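Local atomic coordinates of cytolethal distending toxin subunit A (Haemophilus ducreyi, PDB entry 1SR4), a protein that probably forms, with CdtC, the lectin-type heterodimer required to deliver the genotoxic subunit CdtB of a bacterial toxin to host cells. Residues N41-S45 with S46-R50. Sequence-based numbering, arbitrary orientation.
Sequences NLLSS and SGPNR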
ATOM      1  N   ASN A  41      30.504 -16.023   2.947  1.00 24.93           N
ATOM      2  CA  ASN A  41      30.163 -17.183   2.132  1.00 21.77           C
ATOM      3  C   ASN A  41      28.666 -17.456   2.076  1.00 19.36           C
ATOM      4  O   ASN A  41      28.012 -17.544   3.116  1.00 18.92           O
ATOM      5  CB  ASN A  41      30.869 -18.434   2.670  1.00 19.88           C
ATOM      6  CG  ASN A  41      32.377 -18.282   2.717  1.00 20.38           C
ATOM      7  OD1 ASN A  41      32.988 -17.774   1.781  1.00 18.12           O
ATOM      8  ND2 ASN A  41      32.986 -18.733   3.807  1.00 19.78           N
ATOM      9  N   LEU A  42      28.122 -17.593   0.871  1.00 16.20           N
ATOM     10  CA  LEU A  42      26.698 -17.908   0.748  1.00 14.63           C
ATOM     11  C   LEU A  42      26.492 -19.408   1.002  1.00 13.67           C
ATOM     12  O   LEU A  42      25.389 -19.846   1.332  1.00 11.58           O
ATOM     13  CB  LEU A  42      26.157 -17.496  -0.632  1.00 14.61           C
ATOM     14  CG  LEU A  42      25.699 -16.027  -0.742  1.00 13.85           C
ATOM     15  CD1 LEU A  42      26.843 -15.109  -0.332  1.00 14.87           C
ATOM     16  CD2 LEU A  42      25.261 -15.703  -2.163  1.00 15.25           C
ATOM     17  N   LEU A  43      27.566 -20.183   0.843  1.00 13.58           N
ATOM     18  CA  LEU A  43      27.543 -21.626   1.096  1.00 12.29           C
ATOM     19  C   LEU A  43      28.689 -21.967   2.041  1.00 13.57           C
ATOM     20  O   LEU A  43      29.843 -21.655   1.740  1.00 13.42           O
ATOM     21  CB  LEU A  43      27.704 -22.427  -0.211  1.00 11.72           C
ATOM     22  CG  LEU A  43      26.488 -22.459  -1.157  1.00 12.84           C
ATOM     23  CD1 LEU A  43      26.846 -23.117  -2.503  1.00 13.32           C
ATOM     24  CD2 LEU A  43      25.376 -23.241  -0.480  1.00 14.03           C
ATOM     25  N   SER A  44      28.371 -22.574   3.186  1.00 12.83           N
ATOM     26  CA  SER A  44      29.390 -22.993   4.149  1.00 14.10           C
ATOM     27  C   SER A  44      29.653 -24.483   3.859  1.00 14.66           C
ATOM     28  O   SER A  44      28.977 -25.082   3.021  1.00 14.34           O
ATOM     29  CB  SER A  44      28.898 -22.791   5.590  1.00 16.61           C
ATOM     30  OG  SER A  44      27.904 -23.746   5.925  1.00 21.83           O
ATOM     31  N   SER A  45      30.610 -25.107   4.534  1.00 13.30           N
ATOM     32  CA  SER A  45      30.897 -26.498   4.192  1.00 15.31           C
ATOM     33  C   SER A  45      29.731 -27.467   4.390  1.00 13.87           C
ATOM     34  O   SER A  45      29.611 -28.431   3.651  1.00 14.27           O
ATOM     35  CB  SER A  45      32.122 -26.992   4.971  1.00 15.98           C
ATOM     36  OG  SER A  45      31.858 -26.862   6.348  1.00 21.97           O
ATOM     37  N   SER A  46      28.863 -27.194   5.357  1.00 11.93           N
ATOM     38  CA  SER A  46      27.750 -28.087   5.642  1.00 13.01           C
ATOM     39  C   SER A  46      26.369 -27.575   5.247  1.00 12.31           C
ATOM     40  O   SER A  46      25.371 -28.252   5.484  1.00 12.81           O
ATOM     41  CB  SER A  46      27.726 -28.419   7.136  1.00 13.26           C
ATOM     42  OG  SER A  46      27.398 -27.256   7.878  1.00 14.65           O
ATOM     43  N   GLY A  47      26.294 -26.394   4.662  1.00 10.97           N
ATOM     44  CA  GLY A  47      24.987 -25.900   4.273  1.00 11.91           C
ATOM     45  C   GLY A  47      24.942 -24.440   3.914  1.00 12.30           C
ATOM     46  O   GLY A  47      25.934 -23.726   4.078  1.00 11.92           O
ATOM     47  N   PRO A  48      23.796 -23.969   3.393  1.00 13.06           N
ATOM     48  CA  PRO A  48      23.611 -22.566   3.011  1.00 13.40           C
ATOM     49  C   PRO A  48      23.842 -21.708   4.259  1.00 14.57           C
ATOM     50  O   PRO A  48      23.421 -22.073   5.360  1.00 14.13           O
ATOM     51  CB  PRO A  48      22.158 -22.531   2.551  1.00 13.74           C
ATOM     52  CG  PRO A  48      21.977 -23.918   1.956  1.00 12.95           C
ATOM     53  CD  PRO A  48      22.630 -24.779   2.998  1.00 13.04           C
ATOM     54  N   ASN A  49      24.496 -20.568   4.077  1.00 15.31           N
ATOM     55  CA  ASN A  49      24.814 -19.682   5.189  1.00 14.68           C
ATOM     56  C   ASN A  49      24.057 -18.347   5.029  1.00 14.71           C
ATOM     57  O   ASN A  49      24.202 -17.651   4.019  1.00 11.44           O
ATOM     58  CB  ASN A  49      26.338 -19.491   5.209  1.00 16.20           C
ATOM     59  CG  ASN A  49      26.810 -18.643   6.353  1.00 18.49           C
ATOM     60  OD1 ASN A  49      26.471 -18.890   7.514  1.00 19.44           O
ATOM     61  ND2 ASN A  49      27.616 -17.638   6.036  1.00 18.94           N
ATOM     62  N   ARG A  50      23.238 -18.023   6.030  1.00 13.48           N
ATOM     63  CA  ARG A  50      22.398 -16.818   6.065  1.00 14.92           C
ATOM     64  C   ARG A  50      23.114 -15.467   5.957  1.00 15.50           C
ATOM     65  O   ARG A  50      23.894 -15.097   6.829  1.00 14.01           O
ATOM     66  CB  ARG A  50      21.575 -16.842   7.349  1.00 17.38           C
ATOM     67  CG  ARG A  50      20.512 -15.744   7.504  1.00 20.40           C
ATOM     68  CD  ARG A  50      19.872 -15.845   8.893  1.00 22.53           C
ATOM     69  NE  ARG A  50      18.709 -14.975   9.047  1.00 25.58           N
ATOM     70  CZ  ARG A  50      18.768 -13.673   9.311  1.00 27.15           C
ATOM     71  NH1 ARG A  50      19.941 -13.065   9.462  1.00 24.68           N
ATOM     72  NH2 ARG A  50      17.648 -12.970   9.409  1.00 27.49           N
TER
HETATM   73  O   HOH W   1      25.354 -22.835   7.282  1.00 38.91           O
HETATM   74  O   HOH W   2      29.966 -26.001   7.939  1.00 40.63           O
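Asn41 opens a short beta hairpin, in which residues 41-45 run out and 46-50 return antiparallel through a two-residue turn, by offering its backbone carbonyl to the side chain of Asn49. The bond from Asn49 ND2 to Asn41 O is 2.9 Å long and nearly straight (165°). It lies in the carbonyl plane and in the amide plane alike, so the N-H points squarely at the carbonyl oxygen. Asn49 reaches this acceptor because its CG is anti to its own backbone N (chi1 -177°), which swings the amide across to the carbonyl of Asn41. One residue on, Leu42 O receives Asn49 N at 3.0 Å, with the donor standing above the carbonyl plane; Asn49 thus ties two successive carbonyls. The CB of Leu42 points away from the returning segment, and its side chain packs on Ser77 of the CdtB chain. Leu43 forms a non-hydrogen-bonded pair with Pro48, and the two side chains share one face of the hairpin, Leu43 CD2 lying 4.2 Å from Pro48 CG. Ser44 grips Gly47 O twice, through Ser44 N at 2.8 Å and Ser44 OG at 2.7 Å, the two donors arriving from opposite faces of the carbonyl plane. The return bond, Gly47 N to Ser44 O, is weak. The centre of the hairpin lies on the surface about 39 Å from the centre of the chain, in the N-terminal extension well away from the beta-trefoil body. Water completes its turn: one molecule donates to Ser44 OG and Pro48 O, while another joins the hydroxyls of the two turn residues, 2.6 Å from Ser45 OG and 2.9 Å from Ser46 OG.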